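PDB 3EEY: putative rRNA methylase from Clostridium thermocellum ATCC 27405, which binds S-adenosylmethionine and is probably a methyltransferase of the rRNA methylase family, using that cofactor as its methyl donor. Local coordinates for the S-adenosylmethionine site and the interface of chains A and B. Residues are numbered along the deposited sequence; one frame, centred on the assembly and turned at random. Chains: chain A/B, Putative rRNA methylase.

Contact 1: the S-adenosylmethionine site. Residues chain A 29-36, 53-56, 81-84, 100, 102-104, 112-113, 117. With SAM (S-adenosylmethionine), chain C.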
loop_
_atom_site.group_PDB
_atom_site.type_symbol
_atom_site.label_atom_id
_atom_site.label_comp_id
_atom_site.label_asym_id
_atom_site.label_seq_id
_atom_site.Cartn_x
_atom_site.Cartn_y
_atom_site.Cartn_z
ATOM N N ALA A 29 18.930 8.202 -3.409
ATOM C CA ALA A 29 19.678 7.560 -4.482
ATOM C C ALA A 29 19.486 8.223 -5.846
ATOM O O ALA A 29 20.217 7.927 -6.792
ATOM C CB ALA A 29 19.330 6.085 -4.554
ATOM N N THR A 30 18.510 9.120 -5.943
ATOM C CA THR A 30 18.179 9.794 -7.195
ATOM C C THR A 30 17.854 11.247 -6.874
ATOM O O THR A 30 16.690 11.603 -6.726
ATOM C CB THR A 30 16.955 9.136 -7.903
ATOM O OG1 THR A 30 15.920 8.912 -6.949
ATOM C CG2 THR A 30 17.312 7.795 -8.535
ATOM N N CYS A 31 18.893 12.072 -6.761
ATOM C CA CYS A 31 18.771 13.461 -6.297
ATOM C C CYS A 31 17.801 14.347 -7.052
ATOM O O CYS A 31 16.928 14.960 -6.436
ATOM C CB CYS A 31 20.138 14.140 -6.253
ATOM S SG CYS A 31 20.861 14.009 -4.653
ATOM N N GLY A 32 17.971 14.418 -8.372
ATOM C CA GLY A 32 17.153 15.267 -9.231
ATOM C C GLY A 32 17.257 16.724 -8.830
ATOM O O GLY A 32 18.357 17.266 -8.689
ATOM N N ASN A 33 16.103 17.341 -8.601
ATOM C CA ASN A 33 16.036 18.733 -8.169
ATOM C C ASN A 33 16.208 18.934 -6.659
ATOM O O ASN A 33 16.369 20.063 -6.191
ATOM C CB ASN A 33 14.751 19.380 -8.679
ATOM C CG ASN A 33 14.712 19.485 -10.200
ATOM O OD1 ASN A 33 15.708 19.838 -10.841
ATOM N ND2 ASN A 33 13.558 19.184 -10.781
ATOM N N GLY A 34 16.177 17.836 -5.906
ATOM C CA GLY A 34 16.559 17.850 -4.493
ATOM C C GLY A 34 15.426 17.853 -3.486
ATOM O O GLY A 34 15.658 18.029 -2.282
ATOM N N ASN A 35 14.205 17.646 -3.978
ATOM C CA ASN A 35 12.995 17.632 -3.147
ATOM C C ASN A 35 12.997 16.557 -2.058
ATOM O O ASN A 35 12.769 16.862 -0.884
ATOM C CB ASN A 35 11.753 17.491 -4.026
ATOM C CG ASN A 35 11.606 18.623 -5.014
ATOM O OD1 ASN A 35 11.419 19.779 -4.629
ATOM N ND2 ASN A 35 11.690 18.298 -6.301
ATOM N N ASP A 36 13.268 15.313 -2.454
ATOM C CA ASP A 36 13.427 14.201 -1.508
ATOM C C ASP A 36 14.647 14.356 -0.596
ATOM O O ASP A 36 14.607 13.932 0.554
ATOM C CB ASP A 36 13.504 12.861 -2.242
ATOM C CG ASP A 36 12.186 12.456 -2.888
ATOM O OD1 ASP A 36 11.157 13.110 -2.644
ATOM O OD2 ASP A 36 12.181 11.462 -3.641
ATOM N N PHE A 53 22.857 11.222 -4.373
ATOM C CA PHE A 53 23.523 10.732 -5.572
ATOM C C PHE A 53 22.815 11.216 -6.821
ATOM O O PHE A 53 21.582 11.211 -6.876
ATOM C CB PHE A 53 23.528 9.192 -5.604
ATOM C CG PHE A 53 24.430 8.555 -4.590
ATOM C CD1 PHE A 53 25.768 8.293 -4.894
ATOM C CD2 PHE A 53 23.947 8.197 -3.340
ATOM C CE1 PHE A 53 26.612 7.698 -3.958
ATOM C CE2 PHE A 53 24.782 7.608 -2.398
ATOM C CZ PHE A 53 26.119 7.368 -2.705
ATOM N N ASP A 54 23.598 11.624 -7.815
ATOM C CA ASP A 54 23.115 11.818 -9.181
ATOM C C ASP A 54 24.296 11.786 -10.147
ATOM O O ASP A 54 25.446 11.973 -9.744
ATOM C CB ASP A 54 22.336 13.127 -9.325
ATOM C CG ASP A 54 21.205 13.022 -10.335
ATOM O OD1 ASP A 54 21.474 12.815 -11.535
ATOM O OD2 ASP A 54 20.034 13.159 -9.932
ATOM N N ILE A 55 24.004 11.541 -11.421
ATOM C CA ILE A 55 25.034 11.444 -12.454
ATOM C C ILE A 55 25.137 12.718 -13.297
ATOM O O ILE A 55 25.995 12.812 -14.179
ATOM C CB ILE A 55 24.830 10.206 -13.384
ATOM C CG1 ILE A 55 23.467 10.249 -14.083
ATOM C CG2 ILE A 55 25.009 8.910 -12.604
ATOM C CD1 ILE A 55 23.298 9.220 -15.183
ATOM N N GLN A 56 24.266 13.689 -13.021
ATOM C CA GLN A 56 24.248 14.951 -13.759
ATOM C C GLN A 56 24.761 16.108 -12.909
ATOM O O GLN A 56 24.457 16.188 -11.718
ATOM C CB GLN A 56 22.840 15.261 -14.266
ATOM C CG GLN A 56 22.316 14.287 -15.318
ATOM C CD GLN A 56 20.997 14.730 -15.935
ATOM O OE1 GLN A 56 20.867 15.856 -16.414
ATOM N NE2 GLN A 56 20.013 13.836 -15.933
ATOM N N ASP A 81 28.107 10.562 -8.541
ATOM C CA ASP A 81 28.380 9.215 -9.020
ATOM C C ASP A 81 27.054 8.466 -9.102
ATOM O O ASP A 81 26.053 8.896 -8.528
ATOM C CB ASP A 81 29.347 8.498 -8.071
ATOM C CG ASP A 81 30.086 7.333 -8.730
ATOM O OD1 ASP A 81 29.836 7.024 -9.918
ATOM O OD2 ASP A 81 30.927 6.721 -8.038
ATOM N N GLY A 82 27.046 7.353 -9.828
ATOM C CA GLY A 82 25.871 6.502 -9.901
ATOM C C GLY A 82 25.541 5.871 -8.567
ATOM O O GLY A 82 26.434 5.600 -7.773
ATOM N N HIS A 83 24.251 5.649 -8.322
ATOM C CA HIS A 83 23.773 5.023 -7.093
ATOM C C HIS A 83 24.190 3.561 -6.983
ATOM O O HIS A 83 24.251 3.020 -5.882
ATOM C CB HIS A 83 22.248 5.178 -6.903
ATOM C CG HIS A 83 21.429 4.934 -8.139
ATOM N ND1 HIS A 83 20.309 5.677 -8.435
ATOM C CD2 HIS A 83 21.553 4.032 -9.145
ATOM C CE1 HIS A 83 19.776 5.244 -9.566
ATOM N NE2 HIS A 83 20.514 4.248 -10.019
ATOM N N GLN A 84 24.487 2.937 -8.122
ATOM C CA GLN A 84 25.064 1.587 -8.155
ATOM C C GLN A 84 26.413 1.487 -7.432
ATOM O O GLN A 84 26.843 0.396 -7.071
ATOM C CB GLN A 84 25.186 1.078 -9.600
ATOM C CG GLN A 84 26.211 1.791 -10.474
ATOM C CD GLN A 84 25.637 2.983 -11.222
ATOM O OE1 GLN A 84 24.635 3.570 -10.813
ATOM N NE2 GLN A 84 26.279 3.348 -12.320
ATOM N N ASN A 100 13.689 7.270 -6.957
ATOM C CA ASN A 100 12.670 7.881 -7.791
ATOM C C ASN A 100 13.082 7.672 -9.246
ATOM O O ASN A 100 13.977 8.345 -9.743
ATOM C CB ASN A 100 12.569 9.360 -7.434
ATOM C CG ASN A 100 11.183 9.910 -7.611
ATOM O OD1 ASN A 100 10.794 10.275 -8.715
ATOM N ND2 ASN A 100 10.426 9.981 -6.520
ATOM N N GLY A 102 13.281 7.337 -13.307
ATOM C CA GLY A 102 12.913 8.019 -14.550
ATOM C C GLY A 102 13.952 9.060 -14.925
ATOM O O GLY A 102 15.123 8.920 -14.576
ATOM N N TYR A 103 13.531 10.109 -15.633
ATOM C CA TYR A 103 14.430 11.222 -15.994
ATOM C C TYR A 103 14.236 12.456 -15.102
ATOM O O TYR A 103 13.241 12.548 -14.378
ATOM C CB TYR A 103 14.277 11.613 -17.478
ATOM C CG TYR A 103 12.851 11.829 -17.941
ATOM C CD1 TYR A 103 12.225 10.896 -18.766
ATOM C CD2 TYR A 103 12.126 12.963 -17.558
ATOM C CE1 TYR A 103 10.913 11.082 -19.199
ATOM C CE2 TYR A 103 10.807 13.155 -17.978
ATOM C CZ TYR A 103 10.209 12.213 -18.806
ATOM O OH TYR A 103 8.911 12.392 -19.236
ATOM N N LEU A 104 15.178 13.398 -15.178
ATOM C CA LEU A 104 15.086 14.681 -14.466
ATOM C C LEU A 104 13.976 15.577 -15.033
ATOM O O LEU A 104 13.963 15.857 -16.239
ATOM C CB LEU A 104 16.438 15.412 -14.496
ATOM C CG LEU A 104 16.578 16.839 -13.939
ATOM C CD1 LEU A 104 16.269 16.916 -12.461
ATOM C CD2 LEU A 104 17.974 17.384 -14.196
ATOM N N SER A 112 18.189 8.960 -18.205
ATOM C CA SER A 112 17.320 8.361 -17.199
ATOM C C SER A 112 17.935 7.109 -16.579
ATOM O O SER A 112 18.931 6.576 -17.082
ATOM C CB SER A 112 15.943 8.042 -17.796
ATOM O OG SER A 112 16.052 7.218 -18.942
ATOM N N THR A 113 17.331 6.660 -15.479
ATOM C CA THR A 113 17.760 5.460 -14.777
ATOM C C THR A 113 17.639 4.237 -15.686
ATOM O O THR A 113 16.708 4.128 -16.489
ATOM C CB THR A 113 16.963 5.233 -13.453
ATOM O OG1 THR A 113 15.555 5.243 -13.714
ATOM C CG2 THR A 113 17.291 6.292 -12.404
ATOM N N THR A 117 21.653 -0.783 -13.624
ATOM C CA THR A 117 22.268 0.007 -12.559
ATOM C C THR A 117 21.316 0.205 -11.389
ATOM O O THR A 117 21.750 0.291 -10.236
ATOM C CB THR A 117 22.810 1.367 -13.091
ATOM O OG1 THR A 117 21.818 2.011 -13.897
ATOM C CG2 THR A 117 24.043 1.153 -13.958
HETATM N N SAM C . 13.770 12.701 -6.398
HETATM C CA SAM C . 14.027 13.577 -7.583
HETATM C C SAM C . 13.489 14.996 -7.379
HETATM O O SAM C . 13.280 15.763 -8.326
HETATM O OXT SAM C . 13.264 15.412 -6.243
HETATM C CB SAM C . 13.493 12.929 -8.855
HETATM C CG SAM C . 14.484 11.942 -9.467
HETATM S SD SAM C . 14.420 11.876 -11.278
HETATM C CE SAM C . 12.852 10.994 -11.518
HETATM C "C5'" SAM C . 15.674 10.607 -11.602
HETATM C "C4'" SAM C . 17.079 11.152 -11.327
HETATM O "O4'" SAM C . 18.020 10.103 -11.198
HETATM C "C3'" SAM C . 17.577 12.067 -12.445
HETATM O "O3'" SAM C . 18.015 13.276 -11.870
HETATM C "C2'" SAM C . 18.731 11.313 -13.078
HETATM O "O2'" SAM C . 19.760 12.164 -13.548
HETATM C "C1'" SAM C . 19.191 10.439 -11.917
HETATM N N9 SAM C . 19.923 9.227 -12.336
HETATM C C8 SAM C . 19.863 8.556 -13.535
HETATM N N7 SAM C . 20.713 7.501 -13.475
HETATM C C5 SAM C . 21.308 7.497 -12.257
HETATM C C6 SAM C . 22.251 6.669 -11.657
HETATM N N6 SAM C . 22.759 5.612 -12.287
HETATM N N1 SAM C . 22.668 6.956 -10.377
HETATM C C2 SAM C . 22.180 8.039 -9.679
HETATM N N3 SAM C . 21.243 8.845 -10.274
HETATM C C4 SAM C . 20.820 8.582 -11.538
HETATM O O HOH W 1 15.426 14.196 -4.608
#
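Three donors converge on OD1 of A:Asp54: the ribose 2'-hydroxyl O2' of SAM at 2.7 Å on the syn lone pair, and the backbone N of A:Ile55 and of A:Gln56 on the anti side. This is the acidic residue after strand 49-53 that reads the ribose in Rossmann-fold, class I methyltransferases. Its other oxygen, OD2, takes the 3'-hydroxyl O3' at 2.8 Å on its syn lone pair and A:Gly32 N on its anti one, so the carboxylate turns its oxygen edge to the diol. A:Gln56 NE2 donates to O2' over 2.9 Å. Glycine-containing loop 29-34 and the start of helix 35-44 carry the methionine part: the amino N donates nearly along the C=O axis of A:Thr30, A:Asn33 N holds carboxylate atom O, and from the helix A:Asn35 ND2 holds OXT. The A:His83 imidazole stacks on the six-membered ring of the SAM adenine, centroids 3.6 Å and planes 14° apart; CG sits in the crowded position (chi1 44°), and ND1 bonds A:Ala29 O at 2.8 Å, fixing its rotation. A:Ile55 covers the opposite face, CG2 over the six-membered ring and CG1 over the five-membered one, while A:Thr113 CG2 lies over the latter from the A:His83 side. At the adenine edge, A:His83 N donates to N1 at 2.9 Å and A:Gln84 OE1 accepts from N6 at 3.1 Å on an in-plane lone pair. The methyl CE lies 3.4 Å from A:Asn100 O.

Contact 2: the interface of chains A and B. Residues chain A 157-158, 160-162; chain B 173-174, 176.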
loop_
_atom_site.group_PDB
_atom_site.type_symbol
_atom_site.label_atom_id
_atom_site.label_comp_id
_atom_site.label_asym_id
_atom_site.label_seq_id
_atom_site.Cartn_x
_atom_site.Cartn_y
_atom_site.Cartn_z
ATOM N N LEU A 157 12.779 -7.799 -8.063
ATOM C CA LEU A 157 12.260 -7.667 -6.697
ATOM C C LEU A 157 11.304 -8.775 -6.255
ATOM O O LEU A 157 11.186 -9.036 -5.056
ATOM C CB LEU A 157 11.621 -6.303 -6.487
ATOM C CG LEU A 157 12.601 -5.129 -6.444
ATOM C CD1 LEU A 157 11.832 -3.830 -6.399
ATOM C CD2 LEU A 157 13.558 -5.232 -5.271
ATOM N N LYS A 158 10.654 -9.435 -7.214
ATOM C CA LYS A 158 9.861 -10.636 -6.943
ATOM C C LYS A 158 10.705 -11.784 -6.398
ATOM O O LYS A 158 10.178 -12.655 -5.694
ATOM C CB LYS A 158 9.142 -11.113 -8.209
ATOM C CG LYS A 158 7.862 -10.359 -8.551
ATOM C CD LYS A 158 7.438 -10.614 -10.002
ATOM C CE LYS A 158 6.338 -9.657 -10.466
ATOM N NZ LYS A 158 4.995 -10.054 -9.954
ATOM N N VAL A 160 13.436 -11.502 -4.345
ATOM C CA VAL A 160 14.051 -11.175 -3.060
ATOM C C VAL A 160 13.528 -12.094 -1.943
ATOM O O VAL A 160 12.319 -12.308 -1.821
ATOM C CB VAL A 160 13.849 -9.661 -2.732
ATOM C CG1 VAL A 160 14.283 -9.319 -1.317
ATOM C CG2 VAL A 160 14.623 -8.795 -3.718
ATOM N N ASP A 161 14.450 -12.652 -1.156
ATOM C CA ASP A 161 14.135 -13.593 -0.069
ATOM C C ASP A 161 13.145 -12.996 0.923
ATOM O O ASP A 161 13.460 -12.016 1.599
ATOM C CB ASP A 161 15.424 -14.025 0.648
ATOM C CG ASP A 161 15.217 -15.190 1.628
ATOM O OD1 ASP A 161 14.103 -15.744 1.732
ATOM O OD2 ASP A 161 16.199 -15.565 2.301
ATOM N N GLN A 162 11.962 -13.611 1.006
ATOM C CA GLN A 162 10.870 -13.125 1.855
ATOM C C GLN A 162 11.141 -13.259 3.347
ATOM O O GLN A 162 10.484 -12.609 4.159
ATOM C CB GLN A 162 9.538 -13.789 1.484
ATOM C CG GLN A 162 9.470 -15.290 1.730
ATOM C CD GLN A 162 8.112 -15.874 1.385
ATOM O OE1 GLN A 162 7.955 -16.547 0.372
ATOM N NE2 GLN A 162 7.121 -15.611 2.228
ATOM N N ILE B 173 4.930 -8.965 -3.453
ATOM C CA ILE B 173 5.303 -9.611 -4.718
ATOM C C ILE B 173 6.411 -10.662 -4.607
ATOM O O ILE B 173 6.621 -11.432 -5.542
ATOM C CB ILE B 173 5.641 -8.563 -5.813
ATOM C CG1 ILE B 173 6.866 -7.733 -5.428
ATOM C CG2 ILE B 173 4.450 -7.646 -6.054
ATOM C CD1 ILE B 173 7.368 -6.811 -6.529
ATOM N N ASN B 174 7.101 -10.692 -3.469
ATOM C CA ASN B 174 8.171 -11.654 -3.239
ATOM C C ASN B 174 7.760 -12.819 -2.326
ATOM O O ASN B 174 8.592 -13.640 -1.941
ATOM C CB ASN B 174 9.401 -10.939 -2.694
ATOM C CG ASN B 174 9.253 -10.551 -1.242
ATOM O OD1 ASN B 174 8.155 -10.247 -0.774
ATOM N ND2 ASN B 174 10.363 -10.564 -0.515
ATOM N N ALA B 176 5.509 -16.284 -1.727
ATOM C CA ALA B 176 4.883 -17.404 -2.426
ATOM C C ALA B 176 3.585 -17.804 -1.727
ATOM O O ALA B 176 3.217 -17.215 -0.697
ATOM C CB ALA B 176 5.833 -18.595 -2.474
HETATM O O HOH W 2 11.060 -15.230 -1.198
HETATM O O HOH W 3 4.129 -16.678 1.852
#
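The turn after helix 148-157 of chain A meets the segment following strand 165-172 of chain B, where B:Ile173 and B:Asn174 have turn-like backbone torsions and B:Ala176 is extended. B:Asn174 is the central side chain. Its CG occupies the crowded position between backbone N and carbonyl carbon (chi1 75°), which points the amide at chain A, and ND2 donates to A:Val160 O over 2.9 Å. The donor stands above the carbonyl plane, 53° out of it, so the bond misses the lone-pair directions. CB of the same asparagine lies 3.5 Å from A:Leu157 O. A:Gln162 also starts from the crowded position (chi1 65°) but then runs extended, carrying its amide alongside chain B. OE1 receives B:Ala176 N at 3.2 Å, again from above the carbonyl plane, and NE2 reaches B:Ala176 O through a water, so both ends of this amide engage one residue. A second water lies between A:Val160 O, A:Gln162 N and B:Asn174 O, the last at 3.0 Å. A:Lys158 crosses B:Ile173 at about a right angle, and its contact is made by the aliphatic stem: CG lies 4.0 Å from B:Ile173 CB and 3.4 Å from B:Ile173 O. This small, water-assisted polar patch ties loops of the two copies together and, with its symmetry twin, probably helps set their relative orientation in a dimer, if the deposited pair is the biological one.

Contact 3: the interface of chains A and B. Residues chain A 5-6, 11, 170-173; chain B 15, 166-170, 184.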
loop_
_atom_site.group_PDB
_atom_site.type_symbol
_atom_site.label_atom_id
_atom_site.label_comp_id
_atom_site.label_asym_id
_atom_site.label_seq_id
_atom_site.Cartn_x
_atom_site.Cartn_y
_atom_site.Cartn_z
ATOM N N ILE A 5 -6.599 8.922 0.035
ATOM C CA ILE A 5 -5.487 8.037 -0.290
ATOM C C ILE A 5 -4.528 8.755 -1.250
ATOM O O ILE A 5 -4.942 9.243 -2.308
ATOM C CB ILE A 5 -5.997 6.700 -0.894
ATOM C CG1 ILE A 5 -6.571 5.808 0.213
ATOM C CG2 ILE A 5 -4.884 5.987 -1.651
ATOM C CD1 ILE A 5 -7.246 4.580 -0.291
ATOM N N LYS A 6 -3.257 8.840 -0.855
ATOM C CA LYS A 6 -2.251 9.568 -1.627
ATOM C C LYS A 6 -1.728 8.740 -2.779
ATOM O O LYS A 6 -1.802 7.510 -2.759
ATOM C CB LYS A 6 -1.082 9.992 -0.736
ATOM C CG LYS A 6 -1.446 10.999 0.321
ATOM C CD LYS A 6 -0.260 11.374 1.182
ATOM C CE LYS A 6 -0.737 12.121 2.426
ATOM N NZ LYS A 6 0.341 12.364 3.420
ATOM N N GLN A 11 2.824 8.735 -0.871
ATOM C CA GLN A 11 2.919 7.575 0.011
ATOM C C GLN A 11 4.354 7.190 0.386
ATOM O O GLN A 11 4.595 6.754 1.518
ATOM C CB GLN A 11 2.197 6.382 -0.604
ATOM C CG GLN A 11 0.689 6.452 -0.498
ATOM C CD GLN A 11 0.035 5.133 -0.774
ATOM O OE1 GLN A 11 0.352 4.117 -0.144
ATOM N NE2 GLN A 11 -0.892 5.132 -1.718
ATOM N N THR A 170 2.407 -1.074 -4.395
ATOM C CA THR A 170 1.177 -0.317 -4.325
ATOM C C THR A 170 0.896 0.235 -5.725
ATOM O O THR A 170 1.786 0.770 -6.374
ATOM C CB THR A 170 1.272 0.806 -3.258
ATOM O OG1 THR A 170 1.538 0.218 -1.978
ATOM C CG2 THR A 170 -0.019 1.594 -3.166
ATOM N N ASP A 171 -0.346 0.093 -6.175
ATOM C CA ASP A 171 -0.698 0.246 -7.570
ATOM C C ASP A 171 -2.123 0.785 -7.672
ATOM O O ASP A 171 -3.017 0.299 -6.993
ATOM C CB ASP A 171 -0.610 -1.127 -8.245
ATOM C CG ASP A 171 -0.431 -1.042 -9.746
ATOM O OD1 ASP A 171 -0.378 0.083 -10.299
ATOM O OD2 ASP A 171 -0.340 -2.119 -10.374
ATOM N N PHE A 172 -2.319 1.789 -8.524
ATOM C CA PHE A 172 -3.641 2.342 -8.792
ATOM C C PHE A 172 -4.167 1.786 -10.096
ATOM O O PHE A 172 -3.765 2.207 -11.171
ATOM C CB PHE A 172 -3.603 3.867 -8.774
ATOM C CG PHE A 172 -3.127 4.419 -7.458
ATOM C CD1 PHE A 172 -4.010 4.567 -6.389
ATOM C CD2 PHE A 172 -1.781 4.733 -7.269
ATOM C CE1 PHE A 172 -3.566 5.055 -5.145
ATOM C CE2 PHE A 172 -1.324 5.205 -6.026
ATOM C CZ PHE A 172 -2.216 5.366 -4.976
ATOM N N ILE A 173 -5.069 0.818 -9.974
ATOM C CA ILE A 173 -5.380 -0.091 -11.072
ATOM C C ILE A 173 -6.502 0.402 -11.986
ATOM O O ILE A 173 -6.690 -0.148 -13.064
ATOM C CB ILE A 173 -5.660 -1.543 -10.558
ATOM C CG1 ILE A 173 -6.889 -1.579 -9.646
ATOM C CG2 ILE A 173 -4.445 -2.088 -9.826
ATOM C CD1 ILE A 173 -7.319 -2.971 -9.192
ATOM N N TYR B 15 -6.548 1.041 7.491
ATOM C CA TYR B 15 -7.257 1.928 6.557
ATOM C C TYR B 15 -8.658 2.281 7.041
ATOM O O TYR B 15 -9.120 3.398 6.840
ATOM C CB TYR B 15 -7.359 1.300 5.164
ATOM C CG TYR B 15 -6.174 1.547 4.256
ATOM C CD1 TYR B 15 -5.229 0.553 4.030
ATOM C CD2 TYR B 15 -6.014 2.770 3.600
ATOM C CE1 TYR B 15 -4.151 0.763 3.195
ATOM C CE2 TYR B 15 -4.931 2.993 2.756
ATOM C CZ TYR B 15 -4.005 1.982 2.556
ATOM O OH TYR B 15 -2.932 2.179 1.713
ATOM N N ILE B 166 -10.883 6.198 -6.475
ATOM C CA ILE B 166 -9.499 5.731 -6.430
ATOM C C ILE B 166 -9.508 4.237 -6.088
ATOM O O ILE B 166 -9.994 3.846 -5.036
ATOM C CB ILE B 166 -8.673 6.462 -5.337
ATOM C CG1 ILE B 166 -8.621 7.974 -5.575
ATOM C CG2 ILE B 166 -7.245 5.901 -5.256
ATOM C CD1 ILE B 166 -7.966 8.735 -4.424
ATOM N N VAL B 167 -8.979 3.404 -6.976
ATOM C CA VAL B 167 -8.831 1.973 -6.683
ATOM C C VAL B 167 -7.346 1.637 -6.527
ATOM O O VAL B 167 -6.577 1.711 -7.477
ATOM C CB VAL B 167 -9.522 1.096 -7.735
ATOM C CG1 VAL B 167 -9.415 -0.380 -7.370
ATOM C CG2 VAL B 167 -10.996 1.498 -7.853
ATOM N N GLN B 168 -6.956 1.299 -5.299
ATOM C CA GLN B 168 -5.563 1.034 -4.951
ATOM C C GLN B 168 -5.350 -0.436 -4.629
ATOM O O GLN B 168 -6.028 -0.991 -3.776
ATOM C CB GLN B 168 -5.168 1.873 -3.730
ATOM C CG GLN B 168 -3.692 1.868 -3.411
ATOM C CD GLN B 168 -3.401 2.232 -1.979
ATOM O OE1 GLN B 168 -2.968 3.338 -1.690
ATOM N NE2 GLN B 168 -3.644 1.306 -1.069
ATOM N N ARG B 169 -4.381 -1.057 -5.284
ATOM C CA ARG B 169 -4.033 -2.442 -4.991
ATOM C C ARG B 169 -2.712 -2.539 -4.248
ATOM O O ARG B 169 -1.737 -1.927 -4.645
ATOM C CB ARG B 169 -3.916 -3.252 -6.289
ATOM C CG ARG B 169 -3.419 -4.683 -6.040
ATOM C CD ARG B 169 -3.436 -5.534 -7.291
ATOM N NE ARG B 169 -2.473 -5.031 -8.264
ATOM C CZ ARG B 169 -2.308 -5.507 -9.492
ATOM N NH1 ARG B 169 -3.036 -6.535 -9.926
ATOM N NH2 ARG B 169 -1.398 -4.950 -10.285
ATOM N N THR B 170 -2.672 -3.354 -3.199
ATOM C CA THR B 170 -1.465 -3.564 -2.416
ATOM C C THR B 170 -1.126 -5.053 -2.454
ATOM O O THR B 170 -1.975 -5.878 -2.183
ATOM C CB THR B 170 -1.665 -3.097 -0.961
ATOM O OG1 THR B 170 -1.973 -1.694 -0.947
ATOM C CG2 THR B 170 -0.426 -3.338 -0.139
ATOM N N CYS B 184 -8.188 -1.101 -1.931
ATOM C CA CYS B 184 -8.868 0.011 -1.270
ATOM C C CYS B 184 -9.571 0.871 -2.299
ATOM O O CYS B 184 -8.953 1.325 -3.256
ATOM C CB CYS B 184 -7.890 0.864 -0.465
ATOM S SG CYS B 184 -7.196 -0.007 0.923
#
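Strand 165-172 pairs antiparallel with its own copy across the two-fold axis of the deposited pair, which may or may not be the biological dimer, joining the beta-sheets of two Rossmann-like methyltransferase domains edge to edge. A:Thr170 faces B:Thr170 in the register, and A:Asp171 exchanges backbone bonds with B:Arg169: B:Arg169 N donates to A:Asp171 O at 2.6 Å, nearly along the C=O axis, and A:Asp171 N returns one to B:Arg169 O. A:Ile173 N extends the ladder to B:Val167 O at 3.1 Å. The side chains of A:Asp171 and B:Arg169 lie side by side, both with CG anti to the backbone N. B:Arg169, bent at chi3 (66°), brings NH2 to A:Asp171 OD2 at 3.0 Å, a salt bridge on the anti lone pair with the carboxylate and guanidinium planes 44° apart. A:Ile173 CG2 lies over one face of that guanidinium, toward its rim. B:Gln168 and A:Gln11 meet tip to tip: A:Gln11 NE2 donates to B:Gln168 OE1 at 2.7 Å and also to A:Lys6 O, so this nitrogen has two acceptors. The B:Gln168 amide is fixed from its other end, NE2 bonding B:Tyr15 OH at 3.0 Å almost exactly in the amide plane. Its stem runs beside A:Phe172, whose CE1 packs 3.6 Å from CG, while B:Ile166 CG2 touches the same ring at CD1. A:Ile5 sets CD1 3.8 Å from B:Cys184 CB.

Contacts 2 and 3 belong to one two-fold interface, their C-alpha centres about 20 Å apart, and they share residue 173: in chain A it ends the strand ladder of contact 3, and in chain B it packs in contact 2. Strand 165-172 builds contact 3, and the segment just after it, from residue 173 on, reaches into contact 2. Contact 1 lies about 25 Å from contact 2 and about 26 Å from contact 3, and it shares no residue with them. The cofactor pocket is lined by one chain, so pairing of the copies would leave cofactor binding to each subunit.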